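Local coordinates for protein putative hydrolase (PDB 3LLC) that probably hydrolyses acyl esters and thioesters, consistent with an acyl-protein thioesterase of the alpha/beta hydrolase family, at residues Leu28-Ala33 against Leu61-Gly66; Cys40-Gly45 against Gly52-Glu57. All blocks are in the same frame, centred on the assembly; numbering follows the deposited sequence. Where two conformers were deposited one is given.

In the fold
Both contacts hold helix 53-65 to the same eight-stranded mixed sheet of the alpha/beta hydrolase fold. Contact 2 joins the first turn of the helix to strand 39-43, and contact 1 joins its C-terminal end to the exit of strand 23-30. Their centres lie about 13 Å apart. Contact 2 is buried, its centre about 9 Å from the centre of the chain, whereas the centre of contact 1 is at the surface, about 20 Å from it. W42 of contact 2 lies near a probable nucleophile elbow around S114, and K54 lies near a probable S114-H247-D217 triad, neither touching it. In contact 1, the side chain of P32 is about 4 Å from a bound 1,2-ethanediol, probably from the crystallisation liquor.

Contact 1: Leu28-Ala33 against Leu61-Gly66; sequences LVRAPA and LAASLG
A33 N donates to G66 O at 2.9 Å with an N-H...O angle of 170°. The bond is straight at the hydrogen, but the donor stands 44° out of the carbonyl plane. It ties the loop that follows strand 23-30 to the residue just after helix 53-65. The two backbones come nearest here, with A33 CA 5.0 Å from G66 CA, and are wider apart at R30 and A63, 7.8 Å between CA atoms. G66 has positive phi and closes a Schellman motif at the helix end. Its carbonyl also accepts from R37 NH1, so two donors grip the same oxygen. A33 CB packs at 3.5 Å from G66 O.

The other half of the contact is made by R30. With chi1 at -175° the chain leaves CA opposite the backbone N, and the bend at chi3 turns the guanidinium to lie against A63. The methyl of A63 sits over one face of the guanidinium, toward its rim, with CB 3.6 Å from R30 CZ. A salt bridge from R30 NH2 to D59 OD2, one turn before A63 in helix 53-65, helps to fix the rotation of the group. R30 NH1 adds a weak hydrogen bond to R7 O.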
ATOM      1  N   LEU A  28      -0.058 -15.060  -2.834  1.00 21.87           N
ATOM      2  CA  LEU A  28      -0.914 -16.012  -2.128  1.00 20.58           C
ATOM      3  C   LEU A  28      -2.367 -15.542  -2.349  1.00 21.61           C
ATOM      4  O   LEU A  28      -2.708 -14.407  -1.979  1.00 22.45           O
ATOM      5  CB  LEU A  28      -0.580 -16.007  -0.627  1.00 23.30           C
ATOM      6  CG  LEU A  28       0.801 -16.571  -0.219  1.00 24.66           C
ATOM      7  CD1 LEU A  28       1.121 -16.241   1.248  1.00 27.03           C
ATOM      8  CD2 LEU A  28       0.898 -18.110  -0.502  1.00 21.59           C
ATOM      9  N   VAL A  29      -3.200 -16.405  -2.918  1.00 20.12           N
ATOM     10  CA  VAL A  29      -4.553 -16.030  -3.361  0.50 20.90           C
ATOM     11  C   VAL A  29      -5.624 -17.018  -2.898  1.00 19.81           C
ATOM     12  O   VAL A  29      -5.429 -18.250  -2.899  1.00 20.77           O
ATOM     13  CB  VAL A  29      -4.642 -15.926  -4.901  0.50 22.46           C
ATOM     14  CG1 VAL A  29      -4.686 -17.311  -5.541  0.50 22.38           C
ATOM     15  CG2 VAL A  29      -5.871 -15.142  -5.308  0.50 21.84           C
ATOM     16  N   ARG A  30      -6.755 -16.463  -2.470  1.00 19.91           N
ATOM     17  CA  ARG A  30      -7.922 -17.217  -2.076  1.00 20.46           C
ATOM     18  C   ARG A  30      -9.064 -16.763  -2.993  1.00 20.06           C
ATOM     19  O   ARG A  30      -9.389 -15.580  -3.028  1.00 19.39           O
ATOM     20  CB  ARG A  30      -8.230 -16.889  -0.611  1.00 22.73           C
ATOM     21  CG  ARG A  30      -9.338 -17.650   0.013  1.00 30.89           C
ATOM     22  CD  ARG A  30      -9.655 -17.101   1.399  1.00 33.81           C
ATOM     23  NE  ARG A  30      -8.560 -17.270   2.353  1.00 29.26           N
ATOM     24  CZ  ARG A  30      -8.366 -18.346   3.117  1.00 31.86           C
ATOM     25  NH1 ARG A  30      -9.143 -19.420   3.010  1.00 27.63           N
ATOM     26  NH2 ARG A  30      -7.356 -18.378   3.972  1.00 29.68           N
ATOM     27  N   ALA A  31      -9.653 -17.686  -3.751  1.00 21.74           N
ATOM     28  CA  ALA A  31     -10.797 -17.345  -4.618  1.00 22.72           C
ATOM     29  C   ALA A  31     -12.045 -16.988  -3.787  1.00 23.76           C
ATOM     30  O   ALA A  31     -12.275 -17.565  -2.726  1.00 22.82           O
ATOM     31  CB  ALA A  31     -11.117 -18.509  -5.592  1.00 21.11           C
ATOM     32  N   PRO A  32     -12.870 -16.046  -4.282  1.00 24.48           N
ATOM     33  CA  PRO A  32     -14.187 -15.854  -3.662  1.00 25.12           C
ATOM     34  C   PRO A  32     -15.089 -17.080  -3.816  1.00 22.52           C
ATOM     35  O   PRO A  32     -14.919 -17.856  -4.759  1.00 22.35           O
ATOM     36  CB  PRO A  32     -14.754 -14.641  -4.411  1.00 25.35           C
ATOM     37  CG  PRO A  32     -14.086 -14.666  -5.731  1.00 28.76           C
ATOM     38  CD  PRO A  32     -12.704 -15.226  -5.496  1.00 24.47           C
ATOM     39  N   ALA A  33     -16.017 -17.279  -2.876  1.00 23.85           N
ATOM     40  CA  ALA A  33     -16.913 -18.439  -2.923  1.00 25.10           C
ATOM     41  C   ALA A  33     -17.834 -18.365  -4.149  1.00 23.58           C
ATOM     42  O   ALA A  33     -18.296 -19.383  -4.631  1.00 21.31           O
ATOM     43  CB  ALA A  33     -17.736 -18.546  -1.650  1.00 26.50           C
ATOM     44  N   LEU A  61     -10.501 -12.477   7.598  1.00 24.20           N
ATOM     45  CA  LEU A  61     -11.820 -11.838   7.454  1.00 23.25           C
ATOM     46  C   LEU A  61     -12.475 -12.234   6.107  1.00 23.97           C
ATOM     47  O   LEU A  61     -13.632 -12.679   6.060  1.00 22.90           O
ATOM     48  CB  LEU A  61     -11.707 -10.341   7.539  1.00 23.59           C
ATOM     49  CG  LEU A  61     -13.070  -9.646   7.329  1.00 26.46           C
ATOM     50  CD1 LEU A  61     -14.060  -9.895   8.527  1.00 23.47           C
ATOM     51  CD2 LEU A  61     -12.850  -8.207   7.054  1.00 25.02           C
ATOM     52  N   ALA A  62     -11.710 -12.092   5.026  1.00 24.57           N
ATOM     53  CA  ALA A  62     -12.167 -12.508   3.694  1.00 26.16           C
ATOM     54  C   ALA A  62     -12.651 -13.956   3.654  1.00 26.79           C
ATOM     55  O   ALA A  62     -13.766 -14.233   3.170  1.00 26.08           O
ATOM     56  CB  ALA A  62     -11.067 -12.242   2.632  1.00 24.11           C
ATOM     57  N   ALA A  63     -11.844 -14.885   4.176  1.00 25.41           N
ATOM     58  CA  ALA A  63     -12.240 -16.280   4.300  1.00 27.25           C
ATOM     59  C   ALA A  63     -13.563 -16.483   5.028  1.00 27.97           C
ATOM     60  O   ALA A  63     -14.388 -17.305   4.610  1.00 28.96           O
ATOM     61  CB  ALA A  63     -11.147 -17.090   4.997  1.00 26.62           C
ATOM     62  N   SER A  64     -13.774 -15.749   6.116  1.00 26.72           N
ATOM     63  CA  SER A  64     -14.978 -15.917   6.928  1.00 27.50           C
ATOM     64  C   SER A  64     -16.240 -15.419   6.206  1.00 26.70           C
ATOM     65  O   SER A  64     -17.314 -15.908   6.481  1.00 26.60           O
ATOM     66  CB  SER A  64     -14.850 -15.193   8.274  1.00 27.26           C
ATOM     67  OG  SER A  64     -14.984 -13.790   8.111  1.00 29.61           O
ATOM     68  N   LEU A  65     -16.103 -14.447   5.303  1.00 26.91           N
ATOM     69  CA  LEU A  65     -17.243 -13.882   4.570  1.00 27.68           C
ATOM     70  C   LEU A  65     -17.427 -14.511   3.157  1.00 28.91           C
ATOM     71  O   LEU A  65     -18.371 -14.170   2.436  1.00 27.32           O
ATOM     72  CB  LEU A  65     -17.101 -12.354   4.484  1.00 28.86           C
ATOM     73  CG  LEU A  65     -17.125 -11.603   5.829  1.00 27.92           C
ATOM     74  CD1 LEU A  65     -16.915 -10.110   5.608  1.00 30.45           C
ATOM     75  CD2 LEU A  65     -18.430 -11.884   6.584  1.00 29.99           C
ATOM     76  N   GLY A  66     -16.536 -15.428   2.777  1.00 26.32           N
ATOM     77  CA  GLY A  66     -16.587 -16.087   1.464  1.00 25.61           C
ATOM     78  C   GLY A  66     -16.167 -15.169   0.315  1.00 23.77           C
ATOM     79  O   GLY A  66     -16.584 -15.349  -0.820  1.00 23.57           O
TER

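Contact 2: Cys40-Gly45 against Gly52-Glu57; sequences CIWLGG and GTKALE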
ATOM      1  N   CYS A  40     -10.534  -8.713  -1.750  1.00 20.33           N
ATOM      2  CA  CYS A  40      -9.696  -7.795  -0.985  1.00 19.81           C
ATOM      3  C   CYS A  40      -8.215  -7.971  -1.356  1.00 19.96           C
ATOM      4  O   CYS A  40      -7.683  -9.097  -1.304  1.00 23.48           O
ATOM      5  CB  CYS A  40      -9.896  -8.057   0.506  1.00 20.30           C
ATOM      6  SG  CYS A  40     -11.580  -7.846   1.161  1.00 27.25           S
ATOM      7  N   ILE A  41      -7.572  -6.872  -1.729  1.00 19.85           N
ATOM      8  CA  ILE A  41      -6.133  -6.903  -2.061  0.50 19.23           C
ATOM      9  C   ILE A  41      -5.335  -6.079  -1.075  1.00 19.81           C
ATOM     10  O   ILE A  41      -5.571  -4.876  -0.851  1.00 20.97           O
ATOM     11  CB  ILE A  41      -5.765  -6.473  -3.521  0.50 20.55           C
ATOM     12  CG1 ILE A  41      -4.259  -6.687  -3.769  0.50 19.49           C
ATOM     13  CG2 ILE A  41      -6.122  -5.049  -3.777  0.50 20.61           C
ATOM     14  CD1 ILE A  41      -3.864  -6.738  -5.241  0.50 21.56           C
ATOM     15  N   TRP A  42      -4.405  -6.776  -0.446  1.00 20.57           N
ATOM     16  CA  TRP A  42      -3.464  -6.172   0.495  1.00 21.16           C
ATOM     17  C   TRP A  42      -2.345  -5.443  -0.249  1.00 21.14           C
ATOM     18  O   TRP A  42      -1.742  -5.996  -1.171  1.00 22.32           O
ATOM     19  CB  TRP A  42      -2.856  -7.268   1.405  1.00 20.82           C
ATOM     20  CG  TRP A  42      -1.884  -6.680   2.456  1.00 22.43           C
ATOM     21  CD1 TRP A  42      -0.494  -6.790   2.467  1.00 23.65           C
ATOM     22  CD2 TRP A  42      -2.225  -5.889   3.610  1.00 23.47           C
ATOM     23  NE1 TRP A  42       0.012  -6.112   3.540  1.00 20.88           N
ATOM     24  CE2 TRP A  42      -1.007  -5.534   4.249  1.00 22.06           C
ATOM     25  CE3 TRP A  42      -3.438  -5.429   4.164  1.00 22.31           C
ATOM     26  CZ2 TRP A  42      -0.970  -4.772   5.429  1.00 27.84           C
ATOM     27  CZ3 TRP A  42      -3.397  -4.641   5.330  1.00 28.88           C
ATOM     28  CH2 TRP A  42      -2.158  -4.337   5.952  1.00 27.76           C
ATOM     29  N   LEU A  43      -2.058  -4.202   0.154  1.00 20.03           N
ATOM     30  CA  LEU A  43      -0.888  -3.467  -0.319  0.50 20.97           C
ATOM     31  C   LEU A  43      -0.106  -3.037   0.924  1.00 21.67           C
ATOM     32  O   LEU A  43      -0.557  -2.155   1.659  1.00 20.76           O
ATOM     33  CB  LEU A  43      -1.304  -2.245  -1.142  0.50 21.27           C
ATOM     34  CG  LEU A  43      -2.155  -2.542  -2.395  0.50 21.51           C
ATOM     35  CD1 LEU A  43      -2.863  -1.262  -2.920  0.50 21.91           C
ATOM     36  CD2 LEU A  43      -1.300  -3.211  -3.500  0.50 17.05           C
ATOM     37  N   GLY A  44       1.044  -3.660   1.156  1.00 23.00           N
ATOM     38  CA  GLY A  44       1.786  -3.439   2.405  1.00 23.33           C
ATOM     39  C   GLY A  44       2.725  -2.238   2.470  1.00 21.96           C
ATOM     40  O   GLY A  44       2.903  -1.493   1.488  1.00 21.70           O
ATOM     41  N   GLY A  45       3.306  -2.037   3.659  1.00 23.78           N
ATOM     42  CA  GLY A  45       4.292  -0.956   3.887  1.00 25.49           C
ATOM     43  C   GLY A  45       5.704  -1.227   3.350  1.00 25.05           C
ATOM     44  O   GLY A  45       6.049  -2.342   2.939  1.00 25.20           O
ATOM     45  N   GLY A  52       2.766 -10.702   7.523  1.00 24.80           N
ATOM     46  CA  GLY A  52       2.513  -9.802   8.654  1.00 26.62           C
ATOM     47  C   GLY A  52       1.113  -9.898   9.260  1.00 26.94           C
ATOM     48  O   GLY A  52       0.154 -10.353   8.606  1.00 22.77           O
ATOM     49  N   THR A  53       0.985  -9.469  10.515  1.00 25.18           N
ATOM     50  CA  THR A  53      -0.287  -9.591  11.257  1.00 24.66           C
ATOM     51  C   THR A  53      -1.493  -9.003  10.550  1.00 21.36           C
ATOM     52  O   THR A  53      -2.524  -9.672  10.451  1.00 22.67           O
ATOM     53  CB  THR A  53      -0.179  -8.905  12.637  1.00 26.30           C
ATOM     54  OG1 THR A  53       0.850  -9.578  13.357  1.00 25.58           O
ATOM     55  CG2 THR A  53      -1.492  -9.002  13.421  1.00 28.35           C
ATOM     56  N   LYS A  54      -1.374  -7.766  10.090  1.00 22.16           N
ATOM     57  CA  LYS A  54      -2.531  -7.072   9.444  1.00 22.08           C
ATOM     58  C   LYS A  54      -2.955  -7.789   8.142  1.00 23.62           C
ATOM     59  O   LYS A  54      -4.167  -7.977   7.893  1.00 21.09           O
ATOM     60  CB  LYS A  54      -2.251  -5.603   9.191  1.00 22.67           C
ATOM     61  CG  LYS A  54      -2.235  -4.703  10.447  1.00 20.98           C
ATOM     62  CD  LYS A  54      -2.094  -3.214  10.077  1.00 25.15           C
ATOM     63  CE  LYS A  54      -0.793  -2.797   9.383  1.00 32.02           C
ATOM     64  NZ  LYS A  54       0.414  -2.913  10.334  1.00 23.98           N
ATOM     65  N   ALA A  55      -1.970  -8.210   7.354  1.00 21.07           N
ATOM     66  CA  ALA A  55      -2.214  -8.961   6.107  1.00 22.46           C
ATOM     67  C   ALA A  55      -2.949 -10.264   6.369  1.00 22.29           C
ATOM     68  O   ALA A  55      -3.937 -10.586   5.668  1.00 21.72           O
ATOM     69  CB  ALA A  55      -0.904  -9.218   5.322  1.00 18.28           C
ATOM     70  N   LEU A  56      -2.492 -11.022   7.388  1.00 21.86           N
ATOM     71  CA  LEU A  56      -3.125 -12.285   7.738  1.00 20.12           C
ATOM     72  C   LEU A  56      -4.566 -12.087   8.225  1.00 21.02           C
ATOM     73  O   LEU A  56      -5.435 -12.951   7.966  1.00 20.81           O
ATOM     74  CB  LEU A  56      -2.324 -13.053   8.820  1.00 20.13           C
ATOM     75  CG  LEU A  56      -0.983 -13.678   8.409  1.00 27.52           C
ATOM     76  CD1 LEU A  56      -0.267 -14.313   9.665  1.00 28.59           C
ATOM     77  CD2 LEU A  56      -1.164 -14.728   7.305  1.00 29.29           C
ATOM     78  N   GLU A  57      -4.800 -10.984   8.957  1.00 19.51           N
ATOM     79  CA  GLU A  57      -6.135 -10.649   9.448  1.00 22.23           C
ATOM     80  C   GLU A  57      -7.100 -10.317   8.308  1.00 21.50           C
ATOM     81  O   GLU A  57      -8.276 -10.740   8.354  1.00 21.12           O
ATOM     82  CB  GLU A  57      -6.099  -9.512  10.483  1.00 20.89           C
ATOM     83  CG  GLU A  57      -5.510  -9.982  11.843  1.00 23.11           C
ATOM     84  CD  GLU A  57      -6.413 -10.870  12.675  1.00 28.88           C
ATOM     85  OE1 GLU A  57      -7.644 -10.976  12.437  1.00 28.15           O
ATOM     86  OE2 GLU A  57      -5.896 -11.460  13.643  1.00 33.95           O
TER
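W42 on strand 39-43 faces A55 in the first turn of helix 53-65; their CA atoms, 6.4 Å apart, are the nearest pair across the two segments. G52 is the N-cap residue of this helix, and its carbonyl accepts from L56 N.

The indole of W42 carries the strand side of the contact. A chi1 of -178° sets CG anti to the backbone N and extends the ring across to the helix. The A55 methyl stands over the five-membered ring in a CH-pi contact. A55 CB is 3.7 Å from the ring centroid, only 7° off the normal, so the methyl sits almost squarely above this ring. The same CB is 3.7 Å from W42 NE1.

K54 meets the six-membered ring instead. Its CB packs at 3.5 Å from W42 CH2, while its backbone C lies over the same ring face as A55 CB. The bend at chi3 (-64°) brings K54 CE to 4.0 Å from W42 CH2, and a second bend at chi4 turns NZ, so that the end of the chain leads away from the strand. There NZ donates to R248 O, which gives the ammonium a polar partner beside an apolar contact.

Strand 39-43, helix 53-65 and strand 68-72 form a beta-alpha-beta unit, and this contact packs its helix on its first strand. W42 also touches V111 and S113 of strand 107-113, R71 of strand 68-72 and M58 further along the helix. Helix 252-266 lies alongside, where I255 touches K54 and R259 forms a salt bridge with E57.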